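Cricket paralysis virus 1A protein (Cricket paralysis virus, PDB 6C3R) suppresses antiviral RNA silencing in insect cells by inactivating host Argonaute-2 and recruiting a cellular ubiquitin ligase complex that promotes its degradation. Local coordinates at residues L4-A9 with Y29-P34; L65-S70 with L105-P110. All blocks are in the same frame, centred on the assembly; numbering follows the deposited sequence.

Contact 1: L4-A9 with Y29-P34; sequences LEELAA and YVQSKP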
ATOM      1  N   LEU A   4     -35.828   7.250   1.352  1.00 75.38           N
ATOM      2  CA  LEU A   4     -36.342   8.543   0.897  1.00 74.09           C
ATOM      3  C   LEU A   4     -35.243   9.619   0.878  1.00 71.22           C
ATOM      4  O   LEU A   4     -35.109  10.363  -0.089  1.00 71.51           O
ATOM      5  CB  LEU A   4     -37.553   8.963   1.753  1.00 75.16           C
ATOM      6  CG  LEU A   4     -38.448  10.123   1.270  1.00 73.84           C
ATOM      7  CD1 LEU A   4     -39.902   9.935   1.683  1.00 74.55           C
ATOM      8  CD2 LEU A   4     -37.932  11.454   1.772  1.00 71.12           C
ATOM      9  N   GLU A   5     -34.428   9.674   1.921  1.00 69.30           N
ATOM     10  CA  GLU A   5     -33.330  10.633   1.958  1.00 66.39           C
ATOM     11  C   GLU A   5     -32.164  10.223   1.039  1.00 63.59           C
ATOM     12  O   GLU A   5     -31.568  11.084   0.391  1.00 59.30           O
ATOM     13  CB  GLU A   5     -32.852  10.843   3.391  1.00 67.53           C
ATOM     14  CG  GLU A   5     -31.995  12.089   3.526  1.00 67.61           C
ATOM     15  CD  GLU A   5     -31.767  12.535   4.955  1.00 69.39           C
ATOM     16  OE1 GLU A   5     -32.159  11.836   5.928  1.00 70.89           O
ATOM     17  OE2 GLU A   5     -31.167  13.614   5.092  1.00 68.84           O
ATOM     18  N   GLU A   6     -31.854   8.921   1.000  1.00 61.94           N
ATOM     19  CA  GLU A   6     -30.872   8.345   0.067  1.00 60.38           C
ATOM     20  C   GLU A   6     -31.222   8.596  -1.403  1.00 60.70           C
ATOM     21  O   GLU A   6     -30.337   8.850  -2.225  1.00 58.89           O
ATOM     22  CB  GLU A   6     -30.727   6.830   0.311  1.00 60.87           C
ATOM     23  CG  GLU A   6     -29.818   6.093  -0.678  1.00 61.59           C
ATOM     24  CD  GLU A   6     -29.376   4.709  -0.202  1.00 63.08           C
ATOM     25  OE1 GLU A   6     -29.907   4.202   0.815  1.00 63.03           O
ATOM     26  OE2 GLU A   6     -28.483   4.112  -0.858  1.00 64.01           O
ATOM     27  N   LEU A   7     -32.511   8.508  -1.724  1.00 62.70           N
ATOM     28  CA  LEU A   7     -32.992   8.697  -3.094  1.00 62.48           C
ATOM     29  C   LEU A   7     -32.738  10.113  -3.614  1.00 61.62           C
ATOM     30  O   LEU A   7     -32.240  10.278  -4.723  1.00 61.18           O
ATOM     31  CB  LEU A   7     -34.485   8.353  -3.196  1.00 63.76           C
ATOM     32  CG  LEU A   7     -34.822   6.858  -3.314  1.00 64.99           C
ATOM     33  CD1 LEU A   7     -36.298   6.614  -3.016  1.00 65.87           C
ATOM     34  CD2 LEU A   7     -34.448   6.302  -4.681  1.00 65.00           C
ATOM     35  N   ALA A   8     -33.068  11.119  -2.805  1.00 60.98           N
ATOM     36  CA  ALA A   8     -32.846  12.524  -3.163  1.00 60.75           C
ATOM     37  C   ALA A   8     -31.369  12.825  -3.447  1.00 59.56           C
ATOM     38  O   ALA A   8     -31.059  13.468  -4.439  1.00 61.08           O
ATOM     39  CB  ALA A   8     -33.384  13.448  -2.072  1.00 60.59           C
ATOM     40  N   ALA A   9     -30.472  12.355  -2.585  1.00 58.59           N
ATOM     41  CA  ALA A   9     -29.019  12.483  -2.814  1.00 58.32           C
ATOM     42  C   ALA A   9     -28.539  11.775  -4.091  1.00 58.01           C
ATOM     43  O   ALA A   9     -27.676  12.291  -4.801  1.00 55.35           O
ATOM     44  CB  ALA A   9     -28.232  11.964  -1.614  1.00 56.43           C
ATOM     45  N   TYR A  29     -19.244   6.932  -1.791  1.00 45.03           N
ATOM     46  CA  TYR A  29     -20.598   6.458  -2.076  1.00 46.65           C
ATOM     47  C   TYR A  29     -21.474   7.062  -1.014  1.00 45.82           C
ATOM     48  O   TYR A  29     -20.982   7.393   0.061  1.00 46.16           O
ATOM     49  CB  TYR A  29     -20.694   4.938  -1.985  1.00 49.55           C
ATOM     50  CG  TYR A  29     -20.086   4.117  -3.112  1.00 52.98           C
ATOM     51  CD1 TYR A  29     -19.394   4.702  -4.181  1.00 55.17           C
ATOM     52  CD2 TYR A  29     -20.184   2.722  -3.082  1.00 56.90           C
ATOM     53  CE1 TYR A  29     -18.848   3.927  -5.193  1.00 57.81           C
ATOM     54  CE2 TYR A  29     -19.630   1.930  -4.082  1.00 59.13           C
ATOM     55  CZ  TYR A  29     -18.964   2.537  -5.137  1.00 60.32           C
ATOM     56  OH  TYR A  29     -18.400   1.757  -6.123  1.00 63.37           O
ATOM     57  N   VAL A  30     -22.767   7.193  -1.313  1.00 45.53           N
ATOM     58  CA  VAL A  30     -23.736   7.835  -0.414  1.00 45.24           C
ATOM     59  C   VAL A  30     -24.897   6.892  -0.088  1.00 46.94           C
ATOM     60  O   VAL A  30     -25.845   6.766  -0.860  1.00 49.78           O
ATOM     61  CB  VAL A  30     -24.276   9.139  -1.022  1.00 44.05           C
ATOM     62  CG1 VAL A  30     -25.325   9.762  -0.119  1.00 44.00           C
ATOM     63  CG2 VAL A  30     -23.138  10.118  -1.271  1.00 43.79           C
ATOM     64  N   GLN A  31     -24.834   6.252   1.073  1.00 47.35           N
ATOM     65  CA  GLN A  31     -25.781   5.206   1.433  1.00 47.84           C
ATOM     66  C   GLN A  31     -26.257   5.334   2.868  1.00 49.38           C
ATOM     67  O   GLN A  31     -25.479   5.683   3.762  1.00 49.83           O
ATOM     68  CB  GLN A  31     -25.101   3.867   1.279  1.00 47.85           C
ATOM     69  CG  GLN A  31     -24.386   3.673  -0.044  1.00 47.02           C
ATOM     70  CD  GLN A  31     -23.708   2.337  -0.111  1.00 46.82           C
ATOM     71  OE1 GLN A  31     -23.485   1.701   0.915  1.00 46.22           O
ATOM     72  NE2 GLN A  31     -23.375   1.899  -1.322  1.00 47.84           N
ATOM     73  N   SER A  32     -27.526   5.013   3.090  1.00 50.09           N
ATOM     74  CA  SER A  32     -28.107   5.063   4.421  1.00 50.42           C
ATOM     75  C   SER A  32     -27.658   3.912   5.302  1.00 51.25           C
ATOM     76  O   SER A  32     -27.412   4.098   6.485  1.00 49.88           O
ATOM     77  CB  SER A  32     -29.626   5.072   4.339  1.00 51.88           C
ATOM     78  OG  SER A  32     -30.078   6.351   3.959  1.00 52.79           O
ATOM     79  N   LYS A  33     -27.575   2.722   4.726  1.00 54.51           N
ATOM     80  CA  LYS A  33     -27.287   1.503   5.491  1.00 57.32           C
ATOM     81  C   LYS A  33     -26.294   0.645   4.711  1.00 54.45           C
ATOM     82  O   LYS A  33     -26.683  -0.304   4.035  1.00 52.93           O
ATOM     83  CB  LYS A  33     -28.583   0.741   5.793  1.00 61.57           C
ATOM     84  CG  LYS A  33     -29.442   1.388   6.874  1.00 65.02           C
ATOM     85  CD  LYS A  33     -30.656   0.521   7.191  1.00 70.69           C
ATOM     86  CE  LYS A  33     -31.215   0.759   8.592  1.00 73.98           C
ATOM     87  NZ  LYS A  33     -32.220  -0.283   8.973  1.00 76.71           N
ATOM     88  N   PRO A  34     -25.003   1.013   4.782  1.00 51.76           N
ATOM     89  CA  PRO A  34     -23.985   0.332   3.996  1.00 51.11           C
ATOM     90  C   PRO A  34     -23.660  -1.042   4.542  1.00 51.44           C
ATOM     91  O   PRO A  34     -23.764  -1.278   5.734  1.00 49.75           O
ATOM     92  CB  PRO A  34     -22.775   1.252   4.121  1.00 49.42           C
ATOM     93  CG  PRO A  34     -22.960   1.936   5.419  1.00 49.45           C
ATOM     94  CD  PRO A  34     -24.434   2.107   5.590  1.00 50.29           C
TER
HETATM   95  O   HOH W   1     -28.022   1.839   1.675  1.00 40.90           O
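Glu6 has CG anti to its backbone N (chi1 175°), and its chain stays extended beyond CG. This carries the carboxylate from helix 2-16 straight across to the backbone of residues 30-32. Ser32 has OG beside its own backbone N and anti to the carbonyl carbon. Its OG thereby lies alongside the root of the glutamate, 3.7 Å from Glu6 CB.

The Glu6 carboxylate reaches the loop with both oxygens. Ser32 N donates a nearly straight but weak hydrogen bond to Glu6 OE1 (3.4 Å, N-H...O angle 166°). The other oxygen, Glu6 OE2, rests 3.7 Å from Gln31 CA. A water gives a second link. It lies 3.1 Å from Glu6 OE1, to which it can donate, and accepts from Lys33 N at 3.2 Å. Glu6 OE1 thus faces two successive amides of the loop, one through a weak direct bond and one probably through water.

One helical turn further on, Ala9 CB meets Val30 CG1 at 3.9 Å. Val30 presents this methyl because CG1 is anti to its backbone N (chi1 177°). Both residues are buried, and the contact here is between methyl groups, so this end is apolar. Ile13 also packs on Val30, and Phe113 and Met114 of helix 110-114 pack on Ala9.

The hydroxyl of Ser32 is hydrogen-bonded to Asn2 O, near the start of the helix. Glu5 forms a salt bridge with Arg111. The contact is a helix docked on the end of a strand and the loop after it. Its helical segment belongs to the BC-box, which mediates assembly of the viral E3 ligase.

Contact 2: L65-S70 with L105-P110; sequences LIFLTS and LLIVSP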
ATOM      1  N   LEU A  65     -15.426   4.507  10.720  1.00 32.11           N
ATOM      2  CA  LEU A  65     -15.531   5.740  11.475  1.00 31.28           C
ATOM      3  C   LEU A  65     -15.979   6.882  10.614  1.00 30.05           C
ATOM      4  O   LEU A  65     -16.746   7.717  11.083  1.00 30.03           O
ATOM      5  CB  LEU A  65     -14.181   6.106  12.118  1.00 31.54           C
ATOM      6  CG  LEU A  65     -13.771   5.216  13.288  1.00 32.31           C
ATOM      7  CD1 LEU A  65     -12.282   5.369  13.578  1.00 32.47           C
ATOM      8  CD2 LEU A  65     -14.609   5.534  14.518  1.00 32.71           C
ATOM      9  N   ILE A  66     -15.484   6.930   9.375  1.00 28.59           N
ATOM     10  CA  ILE A  66     -15.844   7.987   8.463  1.00 28.55           C
ATOM     11  C   ILE A  66     -17.331   7.903   8.169  1.00 28.28           C
ATOM     12  O   ILE A  66     -17.979   8.923   8.003  1.00 27.37           O
ATOM     13  CB  ILE A  66     -14.993   7.944   7.157  1.00 29.56           C
ATOM     14  CG1 ILE A  66     -13.563   8.418   7.453  1.00 29.93           C
ATOM     15  CG2 ILE A  66     -15.593   8.789   6.016  1.00 29.22           C
ATOM     16  CD1 ILE A  66     -12.515   7.891   6.483  1.00 30.02           C
ATOM     17  N   PHE A  67     -17.884   6.695   8.130  1.00 28.95           N
ATOM     18  CA  PHE A  67     -19.313   6.581   7.954  1.00 29.28           C
ATOM     19  C   PHE A  67     -20.072   6.893   9.226  1.00 29.63           C
ATOM     20  O   PHE A  67     -21.027   7.691   9.211  1.00 29.61           O
ATOM     21  CB  PHE A  67     -19.757   5.216   7.485  1.00 29.69           C
ATOM     22  CG  PHE A  67     -21.249   5.136   7.371  1.00 30.26           C
ATOM     23  CD1 PHE A  67     -21.889   5.700   6.272  1.00 30.38           C
ATOM     24  CD2 PHE A  67     -22.022   4.605   8.403  1.00 30.40           C
ATOM     25  CE1 PHE A  67     -23.272   5.676   6.170  1.00 30.77           C
ATOM     26  CE2 PHE A  67     -23.405   4.586   8.314  1.00 31.08           C
ATOM     27  CZ  PHE A  67     -24.031   5.116   7.191  1.00 31.40           C
ATOM     28  N   LEU A  68     -19.706   6.221  10.312  1.00 29.98           N
ATOM     29  CA  LEU A  68     -20.469   6.366  11.544  1.00 30.84           C
ATOM     30  C   LEU A  68     -20.482   7.818  12.025  1.00 31.05           C
ATOM     31  O   LEU A  68     -21.499   8.299  12.475  1.00 31.24           O
ATOM     32  CB  LEU A  68     -19.910   5.480  12.636  1.00 31.55           C
ATOM     33  CG  LEU A  68     -20.041   3.969  12.487  1.00 31.77           C
ATOM     34  CD1 LEU A  68     -19.300   3.344  13.651  1.00 32.33           C
ATOM     35  CD2 LEU A  68     -21.467   3.494  12.469  1.00 32.06           C
ATOM     36  N   THR A  69     -19.361   8.517  11.902  1.00 31.77           N
ATOM     37  CA  THR A  69     -19.303   9.925  12.293  1.00 32.86           C
ATOM     38  C   THR A  69     -20.114  10.817  11.342  1.00 33.69           C
ATOM     39  O   THR A  69     -20.596  11.864  11.767  1.00 34.47           O
ATOM     40  CB  THR A  69     -17.859  10.467  12.376  1.00 32.19           C
ATOM     41  OG1 THR A  69     -17.210  10.294  11.119  1.00 31.09           O
ATOM     42  CG2 THR A  69     -17.063   9.770  13.476  1.00 32.35           C
ATOM     43  N   SER A  70     -20.238  10.412  10.079  1.00 34.12           N
ATOM     44  CA  SER A  70     -21.118  11.082   9.123  1.00 35.17           C
ATOM     45  C   SER A  70     -22.617  10.850   9.369  1.00 37.60           C
ATOM     46  O   SER A  70     -23.444  11.669   8.982  1.00 38.45           O
ATOM     47  CB  SER A  70     -20.797  10.650   7.698  1.00 34.13           C
ATOM     48  OG  SER A  70     -21.519   9.496   7.366  1.00 33.91           O
ATOM     49  N   LEU A 105     -12.305   3.223  -1.393  1.00 40.01           N
ATOM     50  CA  LEU A 105     -13.744   3.383  -1.217  1.00 38.73           C
ATOM     51  C   LEU A 105     -14.096   3.938   0.154  1.00 36.59           C
ATOM     52  O   LEU A 105     -13.667   3.388   1.173  1.00 36.20           O
ATOM     53  CB  LEU A 105     -14.442   2.051  -1.424  1.00 40.03           C
ATOM     54  CG  LEU A 105     -15.963   2.013  -1.261  1.00 41.45           C
ATOM     55  CD1 LEU A 105     -16.640   3.106  -2.070  1.00 43.25           C
ATOM     56  CD2 LEU A 105     -16.506   0.660  -1.704  1.00 42.43           C
ATOM     57  N   LEU A 106     -14.875   5.023   0.163  1.00 34.36           N
ATOM     58  CA  LEU A 106     -15.447   5.587   1.380  1.00 33.22           C
ATOM     59  C   LEU A 106     -16.927   5.790   1.245  1.00 33.32           C
ATOM     60  O   LEU A 106     -17.429   5.996   0.153  1.00 32.80           O
ATOM     61  CB  LEU A 106     -14.808   6.925   1.726  1.00 32.32           C
ATOM     62  CG  LEU A 106     -13.373   6.793   2.226  1.00 32.12           C
ATOM     63  CD1 LEU A 106     -12.687   8.155   2.233  1.00 32.75           C
ATOM     64  CD2 LEU A 106     -13.292   6.159   3.597  1.00 31.46           C
ATOM     65  N   ILE A 107     -17.616   5.765   2.388  1.00 34.12           N
ATOM     66  CA  ILE A 107     -19.070   5.864   2.427  1.00 34.71           C
ATOM     67  C   ILE A 107     -19.502   6.872   3.465  1.00 34.68           C
ATOM     68  O   ILE A 107     -18.995   6.903   4.577  1.00 35.90           O
ATOM     69  CB  ILE A 107     -19.740   4.498   2.736  1.00 35.18           C
ATOM     70  CG1 ILE A 107     -19.172   3.437   1.812  1.00 35.47           C
ATOM     71  CG2 ILE A 107     -21.259   4.602   2.603  1.00 35.79           C
ATOM     72  CD1 ILE A 107     -19.825   2.090   1.927  1.00 37.14           C
ATOM     73  N   VAL A 108     -20.513   7.636   3.109  1.00 35.54           N
ATOM     74  CA  VAL A 108     -21.009   8.727   3.925  1.00 36.28           C
ATOM     75  C   VAL A 108     -22.533   8.638   3.873  1.00 35.90           C
ATOM     76  O   VAL A 108     -23.071   8.211   2.870  1.00 36.12           O
ATOM     77  CB  VAL A 108     -20.388  10.050   3.361  1.00 37.14           C
ATOM     78  CG1 VAL A 108     -21.413  11.090   2.934  1.00 37.66           C
ATOM     79  CG2 VAL A 108     -19.390  10.623   4.346  1.00 37.18           C
ATOM     80  N   SER A 109     -23.232   9.041   4.928  1.00 35.95           N
ATOM     81  CA  SER A 109     -24.696   9.082   4.875  1.00 36.39           C
ATOM     82  C   SER A 109     -25.215  10.201   3.913  1.00 36.68           C
ATOM     83  O   SER A 109     -24.469  11.140   3.578  1.00 36.42           O
ATOM     84  CB  SER A 109     -25.294   9.258   6.276  1.00 36.68           C
ATOM     85  OG  SER A 109     -25.256  10.607   6.712  1.00 36.18           O
ATOM     86  N   PRO A 110     -26.494  10.107   3.472  1.00 35.71           N
ATOM     87  CA  PRO A 110     -27.110  11.133   2.637  1.00 34.82           C
ATOM     88  C   PRO A 110     -27.300  12.494   3.285  1.00 33.81           C
ATOM     89  O   PRO A 110     -27.196  13.515   2.619  1.00 34.62           O
ATOM     90  CB  PRO A 110     -28.477  10.537   2.327  1.00 36.03           C
ATOM     91  CG  PRO A 110     -28.290   9.079   2.435  1.00 36.15           C
ATOM     92  CD  PRO A 110     -27.376   8.935   3.599  1.00 35.85           C
TER
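Two serines make the polar centre of this contact. Ser109 N donates a straight hydrogen bond to Ser70 OG (3.0 Å, 166°). In return, Ser109 OG donates to Ser70 O at 3.1 Å. That second bond comes from above the carbonyl plane, not along a lone pair. Each serine takes the crowded position, OG between its backbone N and carbonyl carbon, and so each hydroxyl meets the other's backbone. Ser70 OG in turn donates a hydrogen bond to Phe67 O at 2.6 Å, in the carbonyl plane and on a lone pair. It is therefore held as both acceptor and donor.

Apolar groups flank this pair. Ser70 CB touches Val108 CG2 at 3.6 Å. Phe67 has CG anti to its backbone N, which swings the ring toward the strand end. Ile107 O lies at the ring edge, and Phe67 CD1 packs on Ile107 CG2 at 3.9 Å. Further back, Ile66 CD1 meets Leu106 CD2 tip to tip at 3.5 Å, the two side chains crossing at about a right angle.

The helix and strand segments run almost parallel, 13° apart, with axes 6.8 Å apart at closest approach. Strand 26-30 pairs with 104-108 through backbone hydrogen bonds. Helix 77-90 adds a further layer: Trp80 packs on Val108 and its NE1 is hydrogen-bonded to Ile66 O. Ser109 is also the N-cap of helix 110-114, with a weak bond from Phe112 N to its OG.

All the residues that touch are buried. The linked serine bonds satisfy polar groups within an apolar interface and tie the residue just after strand 104-108 to Ser70 and, through it, to Phe67 O.

Contact 2 belongs to the core. Its centre is about 7 Å from the centre of the chain, against about 15 Å for contact 1, which is only partly buried. Their centres lie about 11 Å apart. Both rest on the same two-stranded parallel sheet, contact 1 on strand 26-30 and contact 2 on strand 104-108. Probable backbone hydrogen bonds join them, from Tyr29 N to Leu106 O and from Val108 N to Tyr29 O. Phe67 bridges them too, its ring packing on Gln31 O and Pro34. Contact 1 joins a carboxylate, a weak amide bond and a nearby water to one small methyl contact, while contact 2 combines buried apolar packing with direct serine bonds.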